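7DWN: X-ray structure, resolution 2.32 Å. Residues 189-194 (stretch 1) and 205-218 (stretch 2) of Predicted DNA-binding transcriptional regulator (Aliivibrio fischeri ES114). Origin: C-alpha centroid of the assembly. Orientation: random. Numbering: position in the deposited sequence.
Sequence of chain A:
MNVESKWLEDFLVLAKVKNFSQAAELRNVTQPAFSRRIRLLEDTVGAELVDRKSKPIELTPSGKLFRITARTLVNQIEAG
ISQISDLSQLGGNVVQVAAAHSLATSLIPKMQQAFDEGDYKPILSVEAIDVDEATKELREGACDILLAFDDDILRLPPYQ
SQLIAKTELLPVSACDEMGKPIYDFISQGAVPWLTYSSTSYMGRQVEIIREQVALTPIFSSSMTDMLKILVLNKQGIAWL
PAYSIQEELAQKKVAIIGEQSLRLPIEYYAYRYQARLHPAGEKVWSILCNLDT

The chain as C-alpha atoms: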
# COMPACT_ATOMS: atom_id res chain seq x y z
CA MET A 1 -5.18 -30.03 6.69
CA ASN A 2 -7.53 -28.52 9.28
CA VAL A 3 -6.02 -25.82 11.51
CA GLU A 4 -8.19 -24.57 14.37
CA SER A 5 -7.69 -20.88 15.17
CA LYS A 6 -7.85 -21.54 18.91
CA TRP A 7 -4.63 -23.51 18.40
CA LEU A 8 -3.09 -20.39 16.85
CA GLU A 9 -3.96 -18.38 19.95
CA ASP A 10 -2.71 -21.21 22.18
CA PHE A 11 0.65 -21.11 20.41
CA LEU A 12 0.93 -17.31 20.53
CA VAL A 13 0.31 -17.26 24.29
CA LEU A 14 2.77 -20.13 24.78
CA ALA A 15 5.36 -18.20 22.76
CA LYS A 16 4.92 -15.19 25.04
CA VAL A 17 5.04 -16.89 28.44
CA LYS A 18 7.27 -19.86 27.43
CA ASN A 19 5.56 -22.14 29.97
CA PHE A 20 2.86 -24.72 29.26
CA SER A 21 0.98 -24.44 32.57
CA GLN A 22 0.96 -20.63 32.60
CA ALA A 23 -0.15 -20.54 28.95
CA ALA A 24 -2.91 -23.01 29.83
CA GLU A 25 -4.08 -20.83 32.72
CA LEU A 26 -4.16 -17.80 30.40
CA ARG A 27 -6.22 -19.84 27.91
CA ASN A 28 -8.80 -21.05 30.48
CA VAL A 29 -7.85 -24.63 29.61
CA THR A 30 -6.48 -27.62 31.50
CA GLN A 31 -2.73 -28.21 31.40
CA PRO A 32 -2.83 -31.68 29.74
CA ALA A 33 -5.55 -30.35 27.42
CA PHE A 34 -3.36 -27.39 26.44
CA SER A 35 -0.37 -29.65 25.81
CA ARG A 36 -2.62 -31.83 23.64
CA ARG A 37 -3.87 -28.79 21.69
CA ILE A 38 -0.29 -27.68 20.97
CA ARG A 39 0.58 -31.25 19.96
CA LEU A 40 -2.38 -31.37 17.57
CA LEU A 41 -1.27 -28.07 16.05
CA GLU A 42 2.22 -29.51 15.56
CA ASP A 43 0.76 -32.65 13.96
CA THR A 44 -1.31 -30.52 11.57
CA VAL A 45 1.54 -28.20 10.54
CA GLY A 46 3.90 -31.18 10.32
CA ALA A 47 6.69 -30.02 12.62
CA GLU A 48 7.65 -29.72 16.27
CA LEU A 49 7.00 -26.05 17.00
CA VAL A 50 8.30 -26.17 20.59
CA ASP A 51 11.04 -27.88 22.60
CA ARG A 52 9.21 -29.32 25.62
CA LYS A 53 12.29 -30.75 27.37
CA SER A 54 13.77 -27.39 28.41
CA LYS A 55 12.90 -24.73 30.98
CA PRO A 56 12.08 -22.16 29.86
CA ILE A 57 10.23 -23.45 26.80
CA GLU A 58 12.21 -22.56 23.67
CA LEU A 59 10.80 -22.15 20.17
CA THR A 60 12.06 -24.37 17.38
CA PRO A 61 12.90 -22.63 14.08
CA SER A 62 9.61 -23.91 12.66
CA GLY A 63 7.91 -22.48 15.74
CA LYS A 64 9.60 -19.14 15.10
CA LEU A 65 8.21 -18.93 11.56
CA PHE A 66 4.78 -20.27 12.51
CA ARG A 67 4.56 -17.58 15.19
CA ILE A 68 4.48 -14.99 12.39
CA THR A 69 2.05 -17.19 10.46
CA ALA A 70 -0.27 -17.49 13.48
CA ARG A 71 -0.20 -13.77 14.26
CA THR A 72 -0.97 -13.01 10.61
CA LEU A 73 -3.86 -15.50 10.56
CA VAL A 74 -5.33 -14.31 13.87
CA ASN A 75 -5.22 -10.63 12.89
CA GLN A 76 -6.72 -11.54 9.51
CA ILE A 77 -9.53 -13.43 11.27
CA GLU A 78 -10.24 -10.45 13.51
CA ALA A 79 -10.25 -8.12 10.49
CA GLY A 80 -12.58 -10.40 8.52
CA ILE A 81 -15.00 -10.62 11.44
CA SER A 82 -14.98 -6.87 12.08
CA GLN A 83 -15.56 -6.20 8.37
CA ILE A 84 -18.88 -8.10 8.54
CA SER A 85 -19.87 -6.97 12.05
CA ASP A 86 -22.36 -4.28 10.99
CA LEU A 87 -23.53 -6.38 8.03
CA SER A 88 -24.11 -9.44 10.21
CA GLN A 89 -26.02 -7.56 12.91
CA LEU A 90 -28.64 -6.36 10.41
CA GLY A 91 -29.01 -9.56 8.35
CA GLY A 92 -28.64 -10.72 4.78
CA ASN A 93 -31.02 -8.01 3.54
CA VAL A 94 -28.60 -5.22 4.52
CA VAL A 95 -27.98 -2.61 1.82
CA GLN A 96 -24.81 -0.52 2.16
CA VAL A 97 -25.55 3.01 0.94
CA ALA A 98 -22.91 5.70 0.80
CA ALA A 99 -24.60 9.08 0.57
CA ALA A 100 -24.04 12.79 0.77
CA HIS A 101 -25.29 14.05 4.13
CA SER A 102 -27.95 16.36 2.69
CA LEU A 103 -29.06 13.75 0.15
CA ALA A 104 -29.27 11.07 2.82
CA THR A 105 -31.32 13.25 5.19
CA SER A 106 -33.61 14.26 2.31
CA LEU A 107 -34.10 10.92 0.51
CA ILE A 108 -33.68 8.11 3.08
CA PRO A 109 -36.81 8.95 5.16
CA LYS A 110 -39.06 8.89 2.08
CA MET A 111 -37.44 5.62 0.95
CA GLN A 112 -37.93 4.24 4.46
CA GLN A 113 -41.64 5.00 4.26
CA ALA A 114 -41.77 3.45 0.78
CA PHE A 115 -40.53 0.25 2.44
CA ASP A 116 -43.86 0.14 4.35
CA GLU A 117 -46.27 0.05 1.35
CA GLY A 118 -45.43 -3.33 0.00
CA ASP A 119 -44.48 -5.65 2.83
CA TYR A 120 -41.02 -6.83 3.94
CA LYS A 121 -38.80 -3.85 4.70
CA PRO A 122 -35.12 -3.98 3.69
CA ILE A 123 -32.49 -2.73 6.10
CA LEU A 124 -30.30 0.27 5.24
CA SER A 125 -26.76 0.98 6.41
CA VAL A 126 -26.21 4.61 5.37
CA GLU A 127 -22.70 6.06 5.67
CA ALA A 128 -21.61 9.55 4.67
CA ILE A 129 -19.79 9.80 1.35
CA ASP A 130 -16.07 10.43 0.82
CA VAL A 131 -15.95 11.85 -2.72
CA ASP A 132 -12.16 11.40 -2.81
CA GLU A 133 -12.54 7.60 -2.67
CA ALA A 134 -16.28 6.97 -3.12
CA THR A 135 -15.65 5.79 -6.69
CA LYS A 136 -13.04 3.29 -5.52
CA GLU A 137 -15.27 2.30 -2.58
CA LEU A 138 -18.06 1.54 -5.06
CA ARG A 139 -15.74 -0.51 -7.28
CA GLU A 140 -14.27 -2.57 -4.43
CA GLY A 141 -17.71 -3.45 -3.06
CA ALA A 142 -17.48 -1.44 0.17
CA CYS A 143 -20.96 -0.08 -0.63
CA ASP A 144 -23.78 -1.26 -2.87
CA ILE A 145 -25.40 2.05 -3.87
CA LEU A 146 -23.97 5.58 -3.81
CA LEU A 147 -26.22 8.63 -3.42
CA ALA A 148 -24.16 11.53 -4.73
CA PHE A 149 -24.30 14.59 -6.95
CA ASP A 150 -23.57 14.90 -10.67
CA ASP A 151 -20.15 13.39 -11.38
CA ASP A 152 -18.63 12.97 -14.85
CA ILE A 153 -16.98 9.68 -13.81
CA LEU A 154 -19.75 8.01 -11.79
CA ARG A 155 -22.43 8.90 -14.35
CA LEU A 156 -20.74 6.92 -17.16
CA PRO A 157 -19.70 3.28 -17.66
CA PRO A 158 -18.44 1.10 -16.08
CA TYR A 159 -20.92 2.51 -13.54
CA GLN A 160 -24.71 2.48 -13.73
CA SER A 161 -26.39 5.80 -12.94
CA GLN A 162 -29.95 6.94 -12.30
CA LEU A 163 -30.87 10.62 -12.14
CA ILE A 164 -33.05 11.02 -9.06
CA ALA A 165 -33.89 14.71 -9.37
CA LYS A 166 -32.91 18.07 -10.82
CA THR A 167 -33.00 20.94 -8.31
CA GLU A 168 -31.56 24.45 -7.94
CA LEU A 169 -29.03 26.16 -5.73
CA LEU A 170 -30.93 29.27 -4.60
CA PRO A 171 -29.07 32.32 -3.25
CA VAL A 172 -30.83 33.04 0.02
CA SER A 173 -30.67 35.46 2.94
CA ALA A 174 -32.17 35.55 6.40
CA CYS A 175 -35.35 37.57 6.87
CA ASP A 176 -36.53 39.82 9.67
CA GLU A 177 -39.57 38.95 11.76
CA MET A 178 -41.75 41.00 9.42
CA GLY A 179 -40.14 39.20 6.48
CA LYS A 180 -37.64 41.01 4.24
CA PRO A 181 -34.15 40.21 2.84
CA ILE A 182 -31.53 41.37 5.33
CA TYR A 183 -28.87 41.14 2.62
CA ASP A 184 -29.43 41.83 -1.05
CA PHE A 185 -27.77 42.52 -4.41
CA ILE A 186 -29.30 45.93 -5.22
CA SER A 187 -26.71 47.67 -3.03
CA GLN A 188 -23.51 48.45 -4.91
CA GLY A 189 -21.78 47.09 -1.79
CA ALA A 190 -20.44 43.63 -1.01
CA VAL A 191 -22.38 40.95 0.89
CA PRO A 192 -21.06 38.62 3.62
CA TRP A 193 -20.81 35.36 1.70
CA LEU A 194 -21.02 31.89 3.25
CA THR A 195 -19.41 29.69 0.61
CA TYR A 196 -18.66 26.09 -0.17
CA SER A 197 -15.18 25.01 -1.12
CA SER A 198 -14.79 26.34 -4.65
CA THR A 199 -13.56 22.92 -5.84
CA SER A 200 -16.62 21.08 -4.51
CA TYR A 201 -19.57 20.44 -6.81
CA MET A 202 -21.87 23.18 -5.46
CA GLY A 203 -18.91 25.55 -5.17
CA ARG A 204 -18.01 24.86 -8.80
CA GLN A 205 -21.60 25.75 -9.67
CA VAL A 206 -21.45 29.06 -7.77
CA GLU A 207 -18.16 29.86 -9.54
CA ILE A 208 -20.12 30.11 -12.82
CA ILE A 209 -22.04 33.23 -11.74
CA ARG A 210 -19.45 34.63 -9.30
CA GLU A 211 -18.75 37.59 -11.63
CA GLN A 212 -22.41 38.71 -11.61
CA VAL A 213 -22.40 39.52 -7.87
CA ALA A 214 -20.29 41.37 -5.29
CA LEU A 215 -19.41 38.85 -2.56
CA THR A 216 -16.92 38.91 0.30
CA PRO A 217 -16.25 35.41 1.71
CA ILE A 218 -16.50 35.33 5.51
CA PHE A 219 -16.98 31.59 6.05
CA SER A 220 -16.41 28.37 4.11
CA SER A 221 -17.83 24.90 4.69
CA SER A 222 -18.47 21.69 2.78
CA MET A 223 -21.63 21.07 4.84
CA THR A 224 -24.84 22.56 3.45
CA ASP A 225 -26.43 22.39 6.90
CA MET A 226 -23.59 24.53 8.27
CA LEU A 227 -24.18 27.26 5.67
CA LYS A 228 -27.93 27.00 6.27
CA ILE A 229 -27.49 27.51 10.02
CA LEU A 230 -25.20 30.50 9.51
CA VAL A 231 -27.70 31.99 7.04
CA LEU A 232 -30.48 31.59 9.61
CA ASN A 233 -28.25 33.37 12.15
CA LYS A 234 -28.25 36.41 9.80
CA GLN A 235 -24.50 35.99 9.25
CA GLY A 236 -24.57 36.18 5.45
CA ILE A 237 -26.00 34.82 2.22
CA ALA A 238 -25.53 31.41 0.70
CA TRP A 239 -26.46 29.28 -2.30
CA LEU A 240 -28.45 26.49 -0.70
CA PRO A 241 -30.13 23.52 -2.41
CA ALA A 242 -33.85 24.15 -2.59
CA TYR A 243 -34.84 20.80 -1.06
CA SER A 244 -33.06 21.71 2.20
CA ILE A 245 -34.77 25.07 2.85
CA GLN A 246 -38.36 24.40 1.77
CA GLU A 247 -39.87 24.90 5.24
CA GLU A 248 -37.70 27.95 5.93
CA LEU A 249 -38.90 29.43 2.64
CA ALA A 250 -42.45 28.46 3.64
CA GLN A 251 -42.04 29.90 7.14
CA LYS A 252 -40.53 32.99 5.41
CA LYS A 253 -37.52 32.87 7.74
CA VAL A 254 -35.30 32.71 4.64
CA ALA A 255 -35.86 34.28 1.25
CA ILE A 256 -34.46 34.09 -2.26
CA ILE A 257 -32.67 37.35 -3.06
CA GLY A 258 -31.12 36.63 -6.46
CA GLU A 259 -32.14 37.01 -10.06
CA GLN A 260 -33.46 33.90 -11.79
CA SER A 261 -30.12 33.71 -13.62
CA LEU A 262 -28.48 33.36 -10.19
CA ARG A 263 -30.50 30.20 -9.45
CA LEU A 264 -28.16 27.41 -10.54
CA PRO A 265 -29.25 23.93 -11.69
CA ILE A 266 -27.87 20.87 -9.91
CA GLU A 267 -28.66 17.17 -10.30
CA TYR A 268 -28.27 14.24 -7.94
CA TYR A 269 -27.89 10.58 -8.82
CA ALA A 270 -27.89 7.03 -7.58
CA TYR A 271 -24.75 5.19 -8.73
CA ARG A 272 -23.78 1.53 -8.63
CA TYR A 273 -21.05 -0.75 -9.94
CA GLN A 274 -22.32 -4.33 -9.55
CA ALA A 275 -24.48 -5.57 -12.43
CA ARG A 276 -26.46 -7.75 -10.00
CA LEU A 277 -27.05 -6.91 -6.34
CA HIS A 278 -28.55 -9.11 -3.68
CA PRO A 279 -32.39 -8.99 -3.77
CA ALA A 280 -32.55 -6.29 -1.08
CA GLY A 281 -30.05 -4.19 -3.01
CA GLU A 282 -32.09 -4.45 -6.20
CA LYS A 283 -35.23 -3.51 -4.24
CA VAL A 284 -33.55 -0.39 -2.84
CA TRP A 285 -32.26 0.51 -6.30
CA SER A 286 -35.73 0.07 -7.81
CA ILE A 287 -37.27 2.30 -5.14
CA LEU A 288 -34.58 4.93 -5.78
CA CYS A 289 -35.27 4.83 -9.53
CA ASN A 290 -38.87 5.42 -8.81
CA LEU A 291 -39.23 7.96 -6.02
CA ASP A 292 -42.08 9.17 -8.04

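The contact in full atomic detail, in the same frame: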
# COMPACT_ATOMS: atom_id res chain seq x y z
N GLY A 189 -22.76 47.46 -2.79
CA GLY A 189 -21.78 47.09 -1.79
C GLY A 189 -21.80 45.59 -1.53
O GLY A 189 -22.82 44.93 -1.68
N ALA A 190 -20.64 45.07 -1.13
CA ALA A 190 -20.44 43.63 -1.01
C ALA A 190 -21.36 43.03 0.05
O ALA A 190 -21.91 43.72 0.91
CB ALA A 190 -18.98 43.32 -0.67
N VAL A 191 -21.53 41.71 -0.03
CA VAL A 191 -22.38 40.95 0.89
C VAL A 191 -21.53 39.92 1.61
O VAL A 191 -20.67 39.26 0.98
CB VAL A 191 -23.54 40.29 0.12
CG1 VAL A 191 -24.45 39.54 1.06
CG2 VAL A 191 -24.33 41.33 -0.65
N PRO A 192 -21.69 39.75 2.92
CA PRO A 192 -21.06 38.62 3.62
C PRO A 192 -21.51 37.31 2.99
O PRO A 192 -22.70 37.02 2.93
CB PRO A 192 -21.54 38.77 5.06
CG PRO A 192 -22.77 39.60 4.97
CD PRO A 192 -22.52 40.55 3.84
N TRP A 193 -20.54 36.53 2.53
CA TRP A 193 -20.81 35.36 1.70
C TRP A 193 -20.35 34.12 2.45
O TRP A 193 -19.19 34.02 2.86
CB TRP A 193 -20.09 35.50 0.36
CG TRP A 193 -20.24 34.34 -0.56
CD1 TRP A 193 -21.29 33.48 -0.64
CD2 TRP A 193 -19.29 33.91 -1.54
NE1 TRP A 193 -21.06 32.54 -1.62
CE2 TRP A 193 -19.84 32.78 -2.18
CE3 TRP A 193 -18.04 34.38 -1.94
CZ2 TRP A 193 -19.16 32.11 -3.20
CZ3 TRP A 193 -17.37 33.71 -2.95
CH2 TRP A 193 -17.93 32.59 -3.57
N LEU A 194 -21.29 33.19 2.66
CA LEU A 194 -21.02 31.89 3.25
C LEU A 194 -20.92 30.89 2.11
O LEU A 194 -21.92 30.55 1.48
CB LEU A 194 -22.13 31.50 4.22
CG LEU A 194 -22.57 32.59 5.20
CD1 LEU A 194 -23.90 32.24 5.85
CD2 LEU A 194 -21.51 32.81 6.26
N GLN A 205 -20.43 25.15 -9.05
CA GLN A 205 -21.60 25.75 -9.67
C GLN A 205 -21.69 27.24 -9.37
O GLN A 205 -22.02 28.04 -10.25
CB GLN A 205 -22.87 25.03 -9.23
CG GLN A 205 -22.86 23.53 -9.47
CD GLN A 205 -22.33 23.15 -10.85
OE1 GLN A 205 -22.82 23.63 -11.87
NE2 GLN A 205 -21.33 22.28 -10.87
N VAL A 206 -21.40 27.64 -8.12
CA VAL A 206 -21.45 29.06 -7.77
C VAL A 206 -20.38 29.85 -8.53
O VAL A 206 -20.58 31.02 -8.89
CB VAL A 206 -21.30 29.24 -6.24
CG1 VAL A 206 -21.23 30.71 -5.87
CG2 VAL A 206 -22.46 28.57 -5.52
N GLU A 207 -19.24 29.21 -8.80
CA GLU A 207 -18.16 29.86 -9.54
C GLU A 207 -18.60 30.32 -10.93
O GLU A 207 -17.97 31.22 -11.50
CB GLU A 207 -16.96 28.91 -9.66
CG GLU A 207 -15.68 29.57 -10.12
CD GLU A 207 -15.09 30.51 -9.09
OE1 GLU A 207 -15.45 30.40 -7.90
OE2 GLU A 207 -14.27 31.37 -9.47
N ILE A 208 -19.67 29.74 -11.48
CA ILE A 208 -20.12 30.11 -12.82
C ILE A 208 -20.65 31.53 -12.84
O ILE A 208 -20.40 32.29 -13.78
CB ILE A 208 -21.16 29.10 -13.32
CG1 ILE A 208 -20.52 27.73 -13.55
CG2 ILE A 208 -21.83 29.59 -14.60
CD1 ILE A 208 -19.42 27.74 -14.59
N ILE A 209 -21.39 31.92 -11.80
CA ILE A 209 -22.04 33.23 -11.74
C ILE A 209 -21.34 34.17 -10.76
O ILE A 209 -21.85 35.26 -10.50
CB ILE A 209 -23.53 33.09 -11.40
CG1 ILE A 209 -23.72 32.27 -10.12
CG2 ILE A 209 -24.29 32.47 -12.56
CD1 ILE A 209 -23.77 33.09 -8.85
N ARG A 210 -20.20 33.75 -10.20
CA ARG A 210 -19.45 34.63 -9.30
C ARG A 210 -19.31 36.07 -9.82
O ARG A 210 -19.46 37.03 -9.06
CB ARG A 210 -18.07 34.05 -9.02
CG ARG A 210 -17.41 34.66 -7.81
CD ARG A 210 -16.18 33.89 -7.37
NE ARG A 210 -15.74 34.31 -6.05
CZ ARG A 210 -14.97 35.37 -5.82
NH1 ARG A 210 -14.56 36.12 -6.83
NH2 ARG A 210 -14.62 35.68 -4.58
N GLU A 211 -19.03 36.24 -11.12
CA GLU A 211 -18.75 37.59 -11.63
C GLU A 211 -19.98 38.49 -11.65
O GLU A 211 -19.83 39.71 -11.78
CB GLU A 211 -18.16 37.53 -13.04
CG GLU A 211 -16.71 37.08 -13.12
CD GLU A 211 -15.77 37.97 -12.31
OE1 GLU A 211 -14.97 37.42 -11.52
OE2 GLU A 211 -15.83 39.20 -12.47
N GLN A 212 -21.18 37.93 -11.54
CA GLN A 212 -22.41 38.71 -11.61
C GLN A 212 -22.81 39.32 -10.27
O GLN A 212 -23.84 40.00 -10.21
CB GLN A 212 -23.55 37.83 -12.13
CG GLN A 212 -23.26 37.13 -13.45
CD GLN A 212 -24.46 36.35 -13.96
OE1 GLN A 212 -25.51 36.32 -13.33
NE2 GLN A 212 -24.29 35.71 -15.11
N VAL A 213 -22.03 39.10 -9.22
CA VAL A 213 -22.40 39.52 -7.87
C VAL A 213 -21.16 39.98 -7.12
O VAL A 213 -20.04 39.55 -7.42
CB VAL A 213 -23.12 38.38 -7.10
CG1 VAL A 213 -24.50 38.12 -7.69
CG2 VAL A 213 -22.28 37.12 -7.15
N ALA A 214 -21.36 40.85 -6.14
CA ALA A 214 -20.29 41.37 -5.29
C ALA A 214 -20.36 40.63 -3.96
O ALA A 214 -21.23 40.91 -3.13
CB ALA A 214 -20.41 42.88 -5.11
N LEU A 215 -19.43 39.70 -3.75
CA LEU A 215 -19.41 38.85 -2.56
C LEU A 215 -18.09 39.03 -1.83
O LEU A 215 -17.04 39.19 -2.46
CB LEU A 215 -19.59 37.38 -2.94
CG LEU A 215 -20.81 37.01 -3.79
CD1 LEU A 215 -20.70 35.57 -4.27
CD2 LEU A 215 -22.08 37.22 -2.99
N THR A 216 -18.14 38.99 -0.50
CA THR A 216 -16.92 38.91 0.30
C THR A 216 -17.00 37.67 1.18
O THR A 216 -17.90 37.58 2.04
CB THR A 216 -16.71 40.17 1.15
OG1 THR A 216 -15.75 39.90 2.17
CG2 THR A 216 -18.01 40.66 1.77
N PRO A 217 -16.13 36.68 0.98
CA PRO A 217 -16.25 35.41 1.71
C PRO A 217 -15.86 35.60 3.17
O PRO A 217 -14.76 36.05 3.48
CB PRO A 217 -15.26 34.49 0.99
CG PRO A 217 -14.88 35.21 -0.28
CD PRO A 217 -15.01 36.66 0.02
N ILE A 218 -16.77 35.24 4.08
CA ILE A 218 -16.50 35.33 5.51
C ILE A 218 -16.51 33.98 6.19
O ILE A 218 -16.21 33.90 7.38
CB ILE A 218 -17.48 36.29 6.22
CG1 ILE A 218 -18.88 35.68 6.25
CG2 ILE A 218 -17.48 37.65 5.54
CD1 ILE A 218 -19.82 36.37 7.21

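Trp193 is the centre of the contact, with more of its surface covered by the other stretch than any other residue. Its side chain (chi1 t) lies on the same face of the sheet as Val191, Leu215 and Pro217. Leu215 CD1 sits over one face of the indole, 3.6 Å from the centroid of the Trp193 six-membered ring and 15° off its normal, a CH-pi contact that suits a branched aliphatic chain. Around the same ring, Trp193 CZ2 meets Val206 CG1 of the helix at 3.7 Å, and Trp193 CE3 meets Pro217 CG at 3.7 Å. The extended Arg210 chain brings its NE to 3.6 Å from Trp193 CZ3, the indole lying at the guanidinium edge. Ile218 adds a second apolar patch: its CD1 is 3.7 Å from Pro192 CB, and its CG1 is 3.9 Å from Leu194 CD2.

The backbones join as parallel strands through four hydrogen bonds: Val191 N to Ala214 O (3.2 Å), Thr216 N to Val191 O (2.9 Å), Trp193 N to Thr216 O (2.9 Å) and Ile218 N to Trp193 O (3.0 Å). Pro192 and Pro217, lacking an amide hydrogen, fall where this ladder asks for none; Pro217 CA instead approaches Trp193 O at 3.4 Å. At the exposed end, Ala190 CB packs against Thr216 CG2 at 3.7 Å.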